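PDB 2OQT: hypothetical protein SPy0176 from Streptococcus pyogenes serotype M1, which is probably the IIA component of an ascorbate-specific phosphotransferase system, passing on the phosphoryl group used to phosphorylate the substrate during its transport across the cell membrane. Local coordinates for residues L18-W23 and V27-Q32; Y58-P63 and K96-L101; M65-A70 and V115-I120. All coordinates share one frame; numbering follows the deposited sequence.

Contact 1: L18-W23 and V27-Q32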
loop_
_atom_site.group_PDB
_atom_site.type_symbol
_atom_site.label_atom_id
_atom_site.label_comp_id
_atom_site.label_asym_id
_atom_site.label_seq_id
_atom_site.Cartn_x
_atom_site.Cartn_y
_atom_site.Cartn_z
ATOM N N LEU A 18 -4.697 1.512 -12.113
ATOM C CA LEU A 18 -5.870 0.651 -12.049
ATOM C C LEU A 18 -7.107 1.523 -11.787
ATOM O O LEU A 18 -6.976 2.721 -11.570
ATOM C CB LEU A 18 -5.698 -0.430 -10.979
ATOM C CG LEU A 18 -4.419 -1.248 -10.911
ATOM C CD1 LEU A 18 -4.405 -1.929 -9.559
ATOM C CD2 LEU A 18 -4.300 -2.271 -12.021
ATOM N N SER A 19 -8.295 0.931 -11.807
ATOM C CA SER A 19 -9.536 1.697 -11.649
ATOM C C SER A 19 -10.442 1.056 -10.596
ATOM O O SER A 19 -10.684 -0.154 -10.636
ATOM C CB SER A 19 -10.317 1.807 -12.991
ATOM O OG SER A 19 -9.503 1.682 -14.163
ATOM N N ALA A 20 -10.959 1.851 -9.667
ATOM C CA ALA A 20 -11.875 1.298 -8.676
ATOM C C ALA A 20 -12.991 2.292 -8.380
ATOM O O ALA A 20 -12.775 3.484 -8.487
ATOM C CB ALA A 20 -11.098 0.914 -7.394
ATOM N N ASP A 21 -14.185 1.802 -8.025
ATOM C CA ASP A 21 -15.368 2.671 -7.820
ATOM C C ASP A 21 -15.670 2.879 -6.352
ATOM O O ASP A 21 -16.259 3.904 -5.949
ATOM C CB ASP A 21 -16.621 2.059 -8.466
ATOM C CG ASP A 21 -16.647 2.214 -9.982
ATOM O OD1 ASP A 21 -17.250 1.328 -10.639
ATOM O OD2 ASP A 21 -16.068 3.210 -10.507
ATOM N N THR A 22 -15.303 1.880 -5.555
ATOM C CA THR A 22 -15.505 1.936 -4.124
ATOM C C THR A 22 -14.129 1.799 -3.470
ATOM O O THR A 22 -13.151 1.441 -4.138
ATOM C CB THR A 22 -16.532 0.852 -3.666
ATOM O OG1 THR A 22 -15.998 -0.460 -3.853
ATOM C CG2 THR A 22 -17.823 0.962 -4.482
ATOM N N TRP A 23 -14.033 2.116 -2.180
ATOM C CA TRP A 23 -12.786 1.915 -1.462
ATOM C C TRP A 23 -12.565 0.405 -1.166
ATOM O O TRP A 23 -11.418 -0.073 -1.058
ATOM C CB TRP A 23 -12.762 2.773 -0.207
ATOM C CG TRP A 23 -13.808 2.378 0.735
ATOM C CD1 TRP A 23 -15.028 2.967 0.916
ATOM C CD2 TRP A 23 -13.733 1.296 1.659
ATOM N NE1 TRP A 23 -15.711 2.327 1.913
ATOM C CE2 TRP A 23 -14.949 1.285 2.379
ATOM C CE3 TRP A 23 -12.733 0.334 1.967
ATOM C CZ2 TRP A 23 -15.219 0.348 3.394
ATOM C CZ3 TRP A 23 -13.001 -0.610 2.974
ATOM C CH2 TRP A 23 -14.254 -0.593 3.668
ATOM N N VAL A 27 -9.124 -1.542 -2.229
ATOM C CA VAL A 27 -8.436 -2.384 -1.286
ATOM C C VAL A 27 -8.216 -3.770 -1.904
ATOM O O VAL A 27 -7.117 -4.294 -1.823
ATOM C CB VAL A 27 -9.185 -2.377 0.062
ATOM C CG1 VAL A 27 -8.818 -3.541 0.923
ATOM C CG2 VAL A 27 -8.867 -1.110 0.752
ATOM N N ARG A 28 -9.242 -4.356 -2.500
ATOM C CA ARG A 28 -9.090 -5.626 -3.194
ATOM C C ARG A 28 -7.918 -5.555 -4.172
ATOM O O ARG A 28 -7.041 -6.418 -4.176
ATOM C CB ARG A 28 -10.385 -5.969 -3.926
ATOM C CG ARG A 28 -10.356 -7.226 -4.771
ATOM C CD ARG A 28 -11.754 -7.514 -5.311
ATOM N NE ARG A 28 -12.541 -8.331 -4.380
ATOM C CZ ARG A 28 -13.854 -8.195 -4.178
ATOM N NH1 ARG A 28 -14.538 -7.251 -4.835
ATOM N NH2 ARG A 28 -14.473 -8.985 -3.305
ATOM N N LEU A 29 -7.905 -4.507 -4.996
ATOM C CA LEU A 29 -6.879 -4.349 -6.035
ATOM C C LEU A 29 -5.519 -4.149 -5.401
ATOM O O LEU A 29 -4.499 -4.476 -6.000
ATOM C CB LEU A 29 -7.213 -3.166 -6.976
ATOM C CG LEU A 29 -8.418 -3.245 -7.959
ATOM C CD1 LEU A 29 -8.686 -1.854 -8.517
ATOM C CD2 LEU A 29 -8.228 -4.302 -9.118
ATOM N N ALA A 30 -5.492 -3.608 -4.185
ATOM C CA ALA A 30 -4.238 -3.246 -3.576
ATOM C C ALA A 30 -3.600 -4.467 -2.921
ATOM O O ALA A 30 -2.375 -4.546 -2.776
ATOM C CB ALA A 30 -4.438 -2.122 -2.587
ATOM N N VAL A 31 -4.429 -5.418 -2.517
ATOM C CA VAL A 31 -3.958 -6.637 -1.858
ATOM C C VAL A 31 -3.660 -7.727 -2.902
ATOM O O VAL A 31 -2.848 -8.610 -2.680
ATOM C CB VAL A 31 -5.012 -7.174 -0.832
ATOM C CG1 VAL A 31 -4.488 -8.412 -0.112
ATOM C CG2 VAL A 31 -5.390 -6.114 0.212
ATOM N N GLN A 32 -4.343 -7.669 -4.040
ATOM C CA GLN A 32 -4.185 -8.669 -5.090
ATOM C C GLN A 32 -2.723 -8.974 -5.391
ATOM O O GLN A 32 -2.297 -10.116 -5.270
ATOM C CB GLN A 32 -4.950 -8.241 -6.345
ATOM C CG GLN A 32 -4.979 -9.283 -7.435
ATOM C CD GLN A 32 -5.258 -10.651 -6.884
ATOM O OE1 GLN A 32 -6.338 -10.905 -6.335
ATOM N NE2 GLN A 32 -4.266 -11.553 -6.997
#
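Leu29 of helix 23-36 lies against Leu18, Ser19 and Ala20, the residues through which strand 14-18 passes into that helix; the motif is a short strand-to-helix turn of an alpha/beta domain, closed by a threonine N-cap. Leu29 makes the largest contribution to the contact. Its CG stands anti to the carbonyl carbon (chi1 -69°), which swings the branch off the helix toward the loop. There CD1 meets two neighbours on one side, 3.8 Å from Ala20 CB and 3.4 Å from the backbone oxygen of Ser19, so an apolar methyl covers that carbonyl. Leu18 approaches alongside, its side chain running past Leu29 in the opposite sense, with Leu18 CD1 4.0 Å from Leu29 CB. Both leucines also reach Ile84 of strand 80-86, which joins this turn to the sheet, while the small methyl of Ala20 suits the close approach of Leu29 and also touches Glu25 and Ala26.

The helix starts directly after Thr22, whose OG1 accepts a hydrogen bond from Glu25 N, the usual work of a short hydroxyl side chain at an N-cap. Trp23 follows in the first turn, where no earlier turn stands in the way of its indole, placed between its own backbone N and carbonyl carbon (chi1 64°). From there the benzo edge of the ring meets Val27: CE3 lies 4.3 Å from Val27 CG2, the methyl being near the ring plane. Phe92 and helix 42-55 also lie against the indole. The backbone adds a helical bond from Val27 N to Trp23 O, 3.0 Å long with an N-H...O angle of 152°, and Val27 CG2 packs 3.3 Å from that same oxygen.

Contact 2: Y58-P63 and K96-L101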
loop_
_atom_site.group_PDB
_atom_site.type_symbol
_atom_site.label_atom_id
_atom_site.label_comp_id
_atom_site.label_asym_id
_atom_site.label_seq_id
_atom_site.Cartn_x
_atom_site.Cartn_y
_atom_site.Cartn_z
ATOM N N TYR A 58 -8.397 3.658 9.355
ATOM C CA TYR A 58 -7.233 4.070 10.157
ATOM C C TYR A 58 -5.921 4.158 9.368
ATOM O O TYR A 58 -5.035 4.901 9.746
ATOM C CB TYR A 58 -7.043 3.142 11.382
ATOM C CG TYR A 58 -6.996 1.686 11.027
ATOM C CD1 TYR A 58 -5.782 1.022 10.877
ATOM C CD2 TYR A 58 -8.176 0.957 10.827
ATOM C CE1 TYR A 58 -5.739 -0.339 10.536
ATOM C CE2 TYR A 58 -8.160 -0.388 10.477
ATOM C CZ TYR A 58 -6.938 -1.038 10.326
ATOM O OH TYR A 58 -6.921 -2.386 9.998
ATOM N N TYR A 59 -5.775 3.406 8.288
ATOM C CA TYR A 59 -4.498 3.390 7.559
ATOM C C TYR A 59 -4.395 4.460 6.482
ATOM O O TYR A 59 -3.462 4.473 5.700
ATOM C CB TYR A 59 -4.270 2.004 6.955
ATOM C CG TYR A 59 -5.508 1.514 6.318
ATOM C CD1 TYR A 59 -6.359 0.671 7.013
ATOM C CD2 TYR A 59 -5.881 1.955 5.052
ATOM C CE1 TYR A 59 -7.535 0.250 6.457
ATOM C CE2 TYR A 59 -7.063 1.539 4.487
ATOM C CZ TYR A 59 -7.884 0.680 5.193
ATOM O OH TYR A 59 -9.071 0.243 4.679
ATOM N N VAL A 60 -5.363 5.352 6.422
ATOM C CA VAL A 60 -5.305 6.476 5.484
ATOM C C VAL A 60 -4.623 7.687 6.157
ATOM O O VAL A 60 -5.278 8.589 6.623
ATOM C CB VAL A 60 -6.693 6.869 4.995
ATOM C CG1 VAL A 60 -6.547 7.688 3.769
ATOM C CG2 VAL A 60 -7.546 5.645 4.714
ATOM N N LEU A 61 -3.303 7.682 6.210
ATOM C CA LEU A 61 -2.543 8.599 7.054
ATOM C C LEU A 61 -2.256 9.946 6.452
ATOM O O LEU A 61 -2.269 10.934 7.185
ATOM C CB LEU A 61 -1.215 7.972 7.509
ATOM C CG LEU A 61 -1.207 6.763 8.465
ATOM C CD1 LEU A 61 -2.446 6.628 9.342
ATOM C CD2 LEU A 61 -1.029 5.498 7.682
HETATM N N MSE A 62 -1.967 10.010 5.153
HETATM C CA MSE A 62 -1.720 11.305 4.509
HETATM C C MSE A 62 -2.472 11.499 3.189
HETATM O O MSE A 62 -2.855 10.518 2.556
HETATM C CB MSE A 62 -0.219 11.587 4.381
HETATM C CG MSE A 62 0.642 10.436 3.893
HETATM SE SE MSE A 62 2.456 10.364 4.695
HETATM C CE MSE A 62 3.131 12.160 4.198
ATOM N N PRO A 63 -2.711 12.772 2.790
ATOM C CA PRO A 63 -3.510 13.123 1.614
ATOM C C PRO A 63 -3.188 12.259 0.419
ATOM O O PRO A 63 -2.049 12.160 0.008
ATOM C CB PRO A 63 -3.100 14.564 1.333
ATOM C CG PRO A 63 -2.827 15.129 2.685
ATOM C CD PRO A 63 -2.221 13.987 3.481
ATOM N N LYS A 96 -12.141 10.728 3.165
ATOM C CA LYS A 96 -10.823 10.979 2.554
ATOM C C LYS A 96 -10.666 10.345 1.174
ATOM O O LYS A 96 -11.146 9.233 0.940
ATOM C CB LYS A 96 -9.698 10.472 3.445
ATOM C CG LYS A 96 -9.415 11.278 4.709
ATOM C CD LYS A 96 -8.032 10.890 5.313
ATOM C CE LYS A 96 -7.908 11.259 6.835
ATOM N NZ LYS A 96 -6.480 11.104 7.382
ATOM N N GLU A 97 -9.962 11.044 0.287
ATOM C CA GLU A 97 -9.789 10.636 -1.087
ATOM C C GLU A 97 -8.410 10.017 -1.333
ATOM O O GLU A 97 -7.377 10.580 -0.968
ATOM C CB GLU A 97 -9.991 11.833 -2.028
ATOM C CG GLU A 97 -11.462 12.197 -2.327
ATOM C CD GLU A 97 -11.669 12.897 -3.702
ATOM O OE1 GLU A 97 -10.699 12.984 -4.499
ATOM O OE2 GLU A 97 -12.820 13.338 -4.006
ATOM N N VAL A 98 -8.380 8.861 -1.980
ATOM C CA VAL A 98 -7.135 8.117 -2.107
ATOM C C VAL A 98 -6.789 7.801 -3.570
ATOM O O VAL A 98 -7.656 7.381 -4.351
ATOM C CB VAL A 98 -7.175 6.831 -1.227
ATOM C CG1 VAL A 98 -5.990 5.903 -1.515
ATOM C CG2 VAL A 98 -7.218 7.231 0.254
ATOM N N SER A 99 -5.518 7.996 -3.933
ATOM C CA SER A 99 -5.120 7.664 -5.285
ATOM C C SER A 99 -4.011 6.665 -5.264
ATOM O O SER A 99 -3.780 5.973 -6.266
ATOM C CB SER A 99 -4.727 8.920 -6.097
ATOM O OG SER A 99 -5.903 9.650 -6.464
ATOM N N VAL A 100 -3.329 6.578 -4.123
ATOM C CA VAL A 100 -2.251 5.610 -3.977
ATOM C C VAL A 100 -2.366 4.733 -2.727
ATOM O O VAL A 100 -2.356 5.210 -1.601
ATOM C CB VAL A 100 -0.873 6.309 -4.047
ATOM C CG1 VAL A 100 0.279 5.283 -3.982
ATOM C CG2 VAL A 100 -0.788 7.176 -5.329
ATOM N N LEU A 101 -2.441 3.430 -2.953
ATOM C CA LEU A 101 -2.475 2.426 -1.871
ATOM C C LEU A 101 -1.182 1.618 -1.788
ATOM O O LEU A 101 -0.812 0.868 -2.730
ATOM C CB LEU A 101 -3.670 1.494 -2.050
ATOM C CG LEU A 101 -5.019 2.250 -2.000
ATOM C CD1 LEU A 101 -5.452 2.748 -3.392
ATOM C CD2 LEU A 101 -6.109 1.405 -1.332
#
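Val60 faces Lys96 and Val98 from an irregular loop, residues 58-63, that leads from helix 42-55 into strand 64-66. The opposing segment 96-101 is extended but turns a corner at Ser99, so that 97-98 and 100-101 face different neighbours; Val98 bonds through its backbone to Val90, while Ser99 bonds to Gly64 and Leu86, and Val100 to Gly64.

The valine packs by one branch. Val60 CG1, anti to its own backbone N (chi1 -163°), reaches Val98 CG2 at 3.6 Å, the two beta-branched side chains meeting at a slant. Compact, stiff valines suit this buried place beside the sheet. The same CG1 lies 3.9 Å from Lys96 CD, whose aliphatic chain stretches past Val60 in the opposite direction.

Being extended beyond CG, the lysine carries its ammonium group across to the loop, where NZ donates to Val60 O at 2.9 Å. The approach is almost end-on, with a C=O...N angle of 168°. Val60 thus offers both a methyl to the lysine's methylenes and a carbonyl to its charge, a pairing well matched to an exposed, amphipathic residue.

Nearby, Tyr58 meets His69 edge-to-face. In this type 2 EIIA domain the loop packs beside Met67-Pro68-His69, which probably carries the phosphorylated histidine, as in relatives.

Contact 3: M65-A70 and V115-I120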
loop_
_atom_site.group_PDB
_atom_site.type_symbol
_atom_site.label_atom_id
_atom_site.label_comp_id
_atom_site.label_asym_id
_atom_site.label_seq_id
_atom_site.Cartn_x
_atom_site.Cartn_y
_atom_site.Cartn_z
HETATM N N MSE A 65 -3.227 8.935 -0.005
HETATM C CA MSE A 65 -2.638 7.593 0.157
HETATM C C MSE A 65 -3.285 6.804 1.279
HETATM O O MSE A 65 -3.653 7.385 2.305
HETATM C CB MSE A 65 -1.125 7.648 0.405
HETATM C CG MSE A 65 -0.726 8.103 1.809
HETATM SE SE MSE A 65 -0.404 6.725 3.233
HETATM C CE MSE A 65 -2.090 6.713 4.144
ATOM N N ALA A 66 -3.430 5.492 1.061
ATOM C CA ALA A 66 -3.738 4.532 2.130
ATOM C C ALA A 66 -2.621 3.515 2.181
ATOM O O ALA A 66 -2.074 3.169 1.164
ATOM C CB ALA A 66 -5.031 3.854 1.881
HETATM N N MSE A 67 -2.282 3.045 3.368
HETATM C CA MSE A 67 -1.428 1.878 3.515
HETATM C C MSE A 67 -2.199 0.733 4.183
HETATM O O MSE A 67 -2.035 0.445 5.368
HETATM C CB MSE A 67 -0.163 2.229 4.277
HETATM C CG MSE A 67 -0.463 3.239 5.327
HETATM SE SE MSE A 67 0.900 3.408 6.669
HETATM C CE MSE A 67 1.756 1.594 6.473
ATOM N N PRO A 68 -3.024 0.042 3.383
ATOM C CA PRO A 68 -4.001 -0.944 3.882
ATOM C C PRO A 68 -3.325 -2.075 4.586
ATOM O O PRO A 68 -2.363 -2.597 4.074
ATOM C CB PRO A 68 -4.677 -1.437 2.609
ATOM C CG PRO A 68 -4.434 -0.373 1.633
ATOM C CD PRO A 68 -3.083 0.161 1.919
ATOM N N HIS A 69 -3.820 -2.443 5.760
ATOM C CA HIS A 69 -3.262 -3.543 6.528
ATOM C C HIS A 69 -4.270 -3.900 7.614
ATOM O O HIS A 69 -5.170 -3.104 7.910
ATOM C CB HIS A 69 -1.882 -3.201 7.124
ATOM C CG HIS A 69 -1.932 -2.149 8.197
ATOM N ND1 HIS A 69 -1.908 -2.459 9.541
ATOM C CD2 HIS A 69 -2.075 -0.799 8.125
ATOM C CE1 HIS A 69 -1.998 -1.346 10.246
ATOM N NE2 HIS A 69 -2.117 -0.328 9.410
ATOM N N ALA A 70 -4.130 -5.112 8.164
ATOM C CA ALA A 70 -4.896 -5.571 9.340
ATOM C C ALA A 70 -3.978 -6.093 10.450
ATOM O O ALA A 70 -2.745 -6.173 10.296
ATOM C CB ALA A 70 -5.919 -6.642 8.951
ATOM N N VAL A 115 9.358 -0.050 11.628
ATOM C CA VAL A 115 10.011 -0.421 10.381
ATOM C C VAL A 115 9.273 0.119 9.150
ATOM O O VAL A 115 9.912 0.664 8.252
ATOM C CB VAL A 115 10.160 -1.975 10.268
ATOM C CG1 VAL A 115 10.646 -2.385 8.882
ATOM C CG2 VAL A 115 11.118 -2.528 11.342
ATOM N N ALA A 116 7.943 -0.032 9.101
ATOM C CA ALA A 116 7.176 0.163 7.848
ATOM C C ALA A 116 6.741 1.585 7.617
ATOM O O ALA A 116 7.073 2.165 6.580
ATOM C CB ALA A 116 5.971 -0.763 7.775
ATOM N N ILE A 117 6.013 2.150 8.581
ATOM C CA ILE A 117 5.538 3.524 8.485
ATOM C C ILE A 117 6.676 4.516 8.182
ATOM O O ILE A 117 6.525 5.326 7.275
ATOM C CB ILE A 117 4.650 3.925 9.701
ATOM C CG1 ILE A 117 3.217 3.424 9.487
ATOM C CG2 ILE A 117 4.610 5.442 9.865
ATOM C CD1 ILE A 117 2.501 2.956 10.702
ATOM N N PRO A 118 7.831 4.422 8.899
ATOM C CA PRO A 118 8.929 5.338 8.584
ATOM C C PRO A 118 9.303 5.323 7.100
ATOM O O PRO A 118 9.501 6.392 6.520
ATOM C CB PRO A 118 10.086 4.827 9.440
ATOM C CG PRO A 118 9.461 4.062 10.521
ATOM C CD PRO A 118 8.194 3.497 9.989
ATOM N N GLN A 119 9.361 4.136 6.488
ATOM C CA GLN A 119 9.705 4.023 5.077
ATOM C C GLN A 119 8.620 4.654 4.219
ATOM O O GLN A 119 8.907 5.409 3.286
ATOM C CB GLN A 119 9.928 2.557 4.682
ATOM C CG GLN A 119 11.238 1.951 5.198
ATOM C CD GLN A 119 11.459 0.491 4.787
ATOM O OE1 GLN A 119 11.851 0.200 3.642
ATOM N NE2 GLN A 119 11.234 -0.435 5.737
ATOM N N ILE A 120 7.364 4.361 4.553
ATOM C CA ILE A 120 6.214 4.825 3.761
ATOM C C ILE A 120 6.160 6.345 3.841
ATOM O O ILE A 120 6.025 7.035 2.824
ATOM C CB ILE A 120 4.876 4.251 4.291
ATOM C CG1 ILE A 120 4.968 2.743 4.577
ATOM C CG2 ILE A 120 3.724 4.548 3.329
ATOM C CD1 ILE A 120 4.454 1.872 3.495
#
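Met67, a selenomethionine, lays its selenium against Ile117 on helix 111-124, with SE 3.6 Å from Ile117 CG1 and the two side chains crossing at roughly a right angle. The chain bends about the CG-SE bond (chi3 -23°), which brings the terminal methyl within reach of both isoleucines. Met67 CE is 3.8 Å from Ile117 CG1, and it is 3.9 Å from Ile120 CG1, one helical turn on. Ile120 CD1 lies on the same methyl at 4.0 Å. A long unbranched chain suits the span from the end of strand 64-66 to the helix, while the branched isoleucines give the helix a broad apolar flank; Leu104 also touches Met67, and Ile120 reaches Leu102 and Phe81.

The helix is kinked at Pro118, whose nitrogen makes no bond to the preceding turn. Away from the methionine, Gln119 NE2 donates to Val115 O at 3.0 Å, tying side chain and backbone together across this kink.

No hydrogen bond links the two segments. With selenium standing in for the natural sulfur, the join depends on dispersion and the burial of apolar side chains, which set the helix beside the strand end without any directional polar bond.

Contacts 2 and 3 are interlocked: their segments alternate along the chain, their centres are about 10 Å apart, and strands 64-66 and 97-105 run side by side, probably hydrogen-bonded between Ala66 N and Val100 O, 2.9 Å apart. Tyr58 OH and His69 O, 2.8 Å apart, probably share a hydrogen bond. His69, whose ring also meets that of His112, fits the phosphorylated histidine of related EIIA proteins, so contact 3 probably includes the active-site residue and contact 2 flanks it. Contact 1 lies farther from the probable site, its centre about 13 Å from that of contact 2 and about 16 Å from that of contact 3, yet Ala30 CB touches Leu101 CB at 3.7 Å, packing helix 23-36 on the sheet.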